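Local atomic coordinates of cobalamin biosynthesis protein CobN (PDB entry 7C6O), a protein that serves as the large, catalytic subunit of cobaltochelatase, the enzyme that inserts cobalt into the corrin ring of a cobalamin precursor. Residues A[696-700]-A[1122-1128]; A[1136-1141]-A[1181-1186]. All blocks are in the same frame, centred on the assembly; numbering follows the deposited sequence.

In the fold
Contacts 1 and 2 show how a run of consecutive helices can be fixed at two places by different chemistry. Both are largely buried and lie on the same side of the chain's centre, their own centres about 16 Å apart and their nearest atoms about 5 Å. Contact 1 sets a short strand, distant in sequence, against the junction of helices 1111-1123 and 1126-1132; contact 2 packs the next helix, 1136-1157, on helix 1176-1185. Trp1128 of contact 1 also rests on helix 1136-1157, so the two share a neighbourhood. Charged groups and one solvent-facing margin mark contact 1, whereas small side chains, aromatic rings and one amide hydrogen bond hold contact 2.

Contact 1 of 2, residues A[696-700]-A[1122-1128]; sequences QIRDG and RVVNPRW
Arg698 and Trp1128 lie side by side, pointing the same way, and with Ile697 form the tight part of this contact. In the conformer described, one of two deposited, Arg698 runs extended from CG to NE, and its guanidinium passes the pyrrole nitrogen onto the benzo ring, Arg698 NH2 3.2 Å from Trp1128 CZ2. The planes stand 87° apart, the indole turning its edge to a guanidinium face: Trp1128 NE1 sits 3.1 Å above the Arg698 plane, toward its rim. Trp1128 NE1 and Arg698 NE, 3.2 Å apart, are both donors and make no bond. Arg1122 CD covers one indole face. Arg698 NH2 lies 3.7 Å from Arg1122 NH1, and the shared salt-bridge partner Asp1070 probably offsets the like charges; Arg1122 also pairs with Asp1067. Ile697 sets CD1 4.2 Å from Trp1128 CB. Strand 696-698, hydrogen-bonded antiparallel to strand 617-619, faces a helix-to-helix turn whose second helix is N-capped: Asn1125 OD1 accepts from Arg1127 N at 3.0 Å, the donor lying above the carbonyl plane. The capping amide's ND2 binds Ala1121 O and Ala620 O and touches Ile697 CD1. The solvent side is looser. Arg1127 bends at chi3 (47°) to bring NH2 within 3.6 Å of Asp699 OD1, but the oxygen lies well out of the guanidinium plane and only charge joins them. A water donates to both Asp699 OD1 and Arg1127 O.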
# COMPACT_ATOMS: atom_id res chain seq x y z
N GLN A 696 -4.93 -6.05 23.54
CA GLN A 696 -3.96 -4.96 23.51
C GLN A 696 -4.60 -3.71 22.95
O GLN A 696 -5.28 -3.76 21.91
CB GLN A 696 -2.74 -5.36 22.67
CG GLN A 696 -1.90 -6.48 23.27
CD GLN A 696 -1.11 -6.03 24.48
OE1 GLN A 696 -0.83 -6.81 25.39
NE2 GLN A 696 -0.72 -4.76 24.49
N ILE A 697 -4.39 -2.58 23.62
CA ILE A 697 -4.83 -1.28 23.14
C ILE A 697 -3.65 -0.32 23.22
O ILE A 697 -2.67 -0.58 23.91
CB ILE A 697 -6.03 -0.71 23.93
CG1 ILE A 697 -5.63 -0.48 25.39
CG2 ILE A 697 -7.23 -1.65 23.84
CD1 ILE A 697 -6.70 0.22 26.21
N ARG A 698 -3.75 0.79 22.50
CA ARG A 698 -2.66 1.75 22.56
C ARG A 698 -2.66 2.47 23.90
O ARG A 698 -3.72 2.75 24.48
CB ARG A 698 -2.75 2.75 21.40
CG ARG A 698 -3.95 3.67 21.40
CD ARG A 698 -3.88 4.55 20.16
NE ARG A 698 -5.05 5.40 19.96
CZ ARG A 698 -6.21 4.98 19.47
NH1 ARG A 698 -6.36 3.70 19.15
NH2 ARG A 698 -7.21 5.83 19.30
N ASP A 699 -1.46 2.73 24.41
CA ASP A 699 -1.22 3.30 25.73
C ASP A 699 -0.44 4.60 25.59
O ASP A 699 0.40 4.94 26.43
CB ASP A 699 -0.48 2.30 26.61
CG ASP A 699 -0.51 2.69 28.07
OD1 ASP A 699 -1.57 3.14 28.55
OD2 ASP A 699 0.54 2.54 28.74
N GLY A 700 -0.73 5.34 24.54
CA GLY A 700 -0.05 6.56 24.18
C GLY A 700 0.05 6.66 22.67
O GLY A 700 -0.58 5.90 21.93
N ARG A 1122 -11.60 0.36 24.99
CA ARG A 1122 -10.74 1.45 24.54
C ARG A 1122 -11.42 2.81 24.68
O ARG A 1122 -10.86 3.71 25.32
CB ARG A 1122 -10.32 1.21 23.08
CG ARG A 1122 -9.06 1.96 22.66
CD ARG A 1122 -9.38 3.31 22.03
NE ARG A 1122 -10.12 3.16 20.78
CZ ARG A 1122 -10.71 4.17 20.14
NH1 ARG A 1122 -10.65 5.40 20.65
NH2 ARG A 1122 -11.36 3.95 19.01
N VAL A 1123 -12.61 2.97 24.09
CA VAL A 1123 -13.20 4.29 23.91
C VAL A 1123 -13.37 5.01 25.25
O VAL A 1123 -12.96 6.16 25.41
CB VAL A 1123 -14.54 4.19 23.17
CG1 VAL A 1123 -15.23 5.54 23.11
CG2 VAL A 1123 -14.32 3.65 21.75
N VAL A 1124 -13.97 4.34 26.23
CA VAL A 1124 -14.17 4.93 27.55
C VAL A 1124 -13.31 4.23 28.61
O VAL A 1124 -13.59 4.33 29.81
CB VAL A 1124 -15.65 4.93 27.95
CG1 VAL A 1124 -16.45 5.83 27.02
CG2 VAL A 1124 -16.21 3.52 27.95
N ASN A 1125 -12.27 3.53 28.18
CA ASN A 1125 -11.32 2.94 29.11
C ASN A 1125 -10.49 4.05 29.74
O ASN A 1125 -9.79 4.77 29.02
CB ASN A 1125 -10.42 1.94 28.37
CG ASN A 1125 -9.55 1.13 29.31
OD1 ASN A 1125 -9.17 1.58 30.38
ND2 ASN A 1125 -9.24 -0.10 28.90
N PRO A 1126 -10.53 4.23 31.07
CA PRO A 1126 -9.77 5.33 31.68
C PRO A 1126 -8.28 5.27 31.39
O PRO A 1126 -7.62 6.31 31.37
CB PRO A 1126 -10.07 5.18 33.18
CG PRO A 1126 -10.55 3.77 33.35
CD PRO A 1126 -11.26 3.43 32.07
N ARG A 1127 -7.72 4.07 31.16
CA ARG A 1127 -6.31 3.97 30.83
C ARG A 1127 -6.01 4.60 29.48
O ARG A 1127 -4.99 5.27 29.31
CB ARG A 1127 -5.86 2.51 30.85
CG ARG A 1127 -5.77 1.90 32.25
CD ARG A 1127 -5.31 0.45 32.18
NE ARG A 1127 -4.14 0.29 31.32
CZ ARG A 1127 -2.89 0.55 31.69
NH1 ARG A 1127 -2.63 0.99 32.91
NH2 ARG A 1127 -1.90 0.38 30.83
N TRP A 1128 -6.89 4.39 28.49
CA TRP A 1128 -6.68 4.98 27.18
C TRP A 1128 -6.93 6.49 27.20
O TRP A 1128 -6.18 7.25 26.59
CB TRP A 1128 -7.58 4.32 26.14
CG TRP A 1128 -7.39 4.92 24.78
CD1 TRP A 1128 -6.41 4.63 23.88
CD2 TRP A 1128 -8.20 5.94 24.17
NE1 TRP A 1128 -6.55 5.39 22.75
CE2 TRP A 1128 -7.65 6.20 22.90
CE3 TRP A 1128 -9.34 6.64 24.57
CZ2 TRP A 1128 -8.20 7.15 22.03
CZ3 TRP A 1128 -9.88 7.58 23.71
CH2 TRP A 1128 -9.31 7.82 22.45
O HOH W 1 -2.56 5.25 30.71

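Contact 2 of 2, residues A[1136-1141]-A[1181-1186]; sequences GYKGAF and FMTESN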
# COMPACT_ATOMS: atom_id res chain seq x y z
N GLY A 1136 -1.54 15.91 24.51
CA GLY A 1136 -1.92 17.25 24.09
C GLY A 1136 -2.89 17.29 22.92
O GLY A 1136 -3.90 16.58 22.89
N TYR A 1137 -2.56 18.13 21.93
CA TYR A 1137 -3.46 18.38 20.80
C TYR A 1137 -3.84 17.08 20.10
O TYR A 1137 -5.02 16.84 19.82
CB TYR A 1137 -2.80 19.35 19.82
CG TYR A 1137 -3.56 19.58 18.53
CD1 TYR A 1137 -3.39 18.75 17.44
CD2 TYR A 1137 -4.44 20.66 18.40
CE1 TYR A 1137 -4.07 18.95 16.26
CE2 TYR A 1137 -5.13 20.88 17.22
CZ TYR A 1137 -4.94 20.02 16.15
OH TYR A 1137 -5.62 20.22 14.97
N LYS A 1138 -2.86 16.23 19.81
CA LYS A 1138 -3.13 15.02 19.03
C LYS A 1138 -3.92 14.00 19.86
O LYS A 1138 -4.77 13.29 19.32
CB LYS A 1138 -1.83 14.42 18.52
CG LYS A 1138 -2.01 13.27 17.54
CD LYS A 1138 -2.92 13.66 16.38
CE LYS A 1138 -2.79 12.68 15.22
NZ LYS A 1138 -2.90 11.26 15.66
N GLY A 1139 -3.64 13.92 21.16
CA GLY A 1139 -4.45 13.07 22.01
C GLY A 1139 -5.91 13.49 22.02
O GLY A 1139 -6.80 12.65 21.94
N ALA A 1140 -6.15 14.79 22.11
CA ALA A 1140 -7.52 15.31 22.02
C ALA A 1140 -8.11 15.05 20.64
O ALA A 1140 -9.30 14.75 20.52
CB ALA A 1140 -7.53 16.80 22.34
N PHE A 1141 -7.29 15.18 19.60
CA PHE A 1141 -7.72 14.88 18.24
C PHE A 1141 -8.25 13.45 18.13
O PHE A 1141 -9.28 13.21 17.49
CB PHE A 1141 -6.55 15.10 17.28
CG PHE A 1141 -6.85 14.81 15.83
CD1 PHE A 1141 -6.83 13.51 15.35
CD2 PHE A 1141 -7.11 15.84 14.95
CE1 PHE A 1141 -7.10 13.24 14.02
CE2 PHE A 1141 -7.38 15.58 13.61
CZ PHE A 1141 -7.37 14.28 13.15
N PHE A 1181 -8.74 19.53 29.69
CA PHE A 1181 -7.70 19.10 28.76
C PHE A 1181 -8.06 19.47 27.33
O PHE A 1181 -7.22 20.01 26.59
CB PHE A 1181 -7.48 17.59 28.90
CG PHE A 1181 -6.76 16.98 27.73
CD1 PHE A 1181 -5.40 17.18 27.55
CD2 PHE A 1181 -7.44 16.21 26.81
CE1 PHE A 1181 -4.74 16.63 26.47
CE2 PHE A 1181 -6.78 15.64 25.73
CZ PHE A 1181 -5.43 15.85 25.56
N MET A 1182 -9.30 19.19 26.92
CA MET A 1182 -9.73 19.53 25.56
C MET A 1182 -9.65 21.03 25.32
O MET A 1182 -9.20 21.48 24.26
CB MET A 1182 -11.16 19.04 25.32
CG MET A 1182 -11.35 17.53 25.36
SD MET A 1182 -10.59 16.65 23.97
CE MET A 1182 -11.26 17.55 22.58
N THR A 1183 -10.07 21.83 26.30
CA THR A 1183 -10.09 23.28 26.11
C THR A 1183 -8.69 23.85 25.95
O THR A 1183 -8.46 24.74 25.12
CB THR A 1183 -10.81 23.94 27.30
OG1 THR A 1183 -12.16 23.48 27.36
CG2 THR A 1183 -10.80 25.46 27.15
N GLU A 1184 -7.72 23.32 26.71
CA GLU A 1184 -6.36 23.85 26.63
C GLU A 1184 -5.64 23.39 25.38
O GLU A 1184 -4.98 24.19 24.70
CB GLU A 1184 -5.59 23.46 27.89
CG GLU A 1184 -6.16 24.06 29.17
CD GLU A 1184 -5.52 23.49 30.42
OE1 GLU A 1184 -4.84 22.45 30.33
OE2 GLU A 1184 -5.71 24.09 31.50
N SER A 1185 -5.75 22.10 25.04
CA SER A 1185 -4.96 21.54 23.94
C SER A 1185 -5.65 21.59 22.58
O SER A 1185 -4.97 21.74 21.57
CB SER A 1185 -4.60 20.08 24.25
OG SER A 1185 -3.59 20.01 25.25
N ASN A 1186 -6.97 21.46 22.53
CA ASN A 1186 -7.63 21.38 21.23
C ASN A 1186 -9.09 21.81 21.33
O ASN A 1186 -9.99 20.97 21.20
CB ASN A 1186 -7.52 19.96 20.67
CG ASN A 1186 -7.77 19.89 19.17
OD1 ASN A 1186 -8.42 20.76 18.59
ND2 ASN A 1186 -7.25 18.85 18.53
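The short helical segments 1136-1141 and 1181-1185 cross at a wide angle, 127° between their N-to-C directions, with axes 8.9 Å apart at closest approach. Their backbones come nearest at Tyr1137 and Ser1185, whose CA atoms are 4.7 Å apart. Ser1185 OG lies 3.4 Å from Gly1136 CA. One turn on, the small Ala1140 points into the interface, its CB touching Met1182 SD at 3.5 Å, and also the Phe1181 ring and Asn1186 CB. Met1182 reaches it by bending at chi2 and chi3. Phe1181 slants against the Gly1136 backbone, its CZ 3.2 Å from Gly1136 O. Next to this apolar patch, Asn1186 carries its CG anti to the backbone N (chi1 -162°), which lays the amide over one face of the Tyr1137 ring. The two planes are only 11° apart, and Asn1186 ND2 sits 3.2 Å above the ring, offset toward the rim. The same ND2 donates to Tyr1137 O at 3.3 Å, nearly straight and close to its own amide plane. That carbonyl already accepts the helical bond from Phe1141 N, so two donors grip it. Asn1186 OD1 meanwhile caps helix 1187-1203 through Ala1189 N, and Asp421 bonds both Tyr1137 N and Ser1185 OG. Donating through ND2 and accepting through OD1 probably fixes which end of the amide is nitrogen, and ties helix 1136-1157 to helix 1187-1203 at the residue that follows helix 1176-1185.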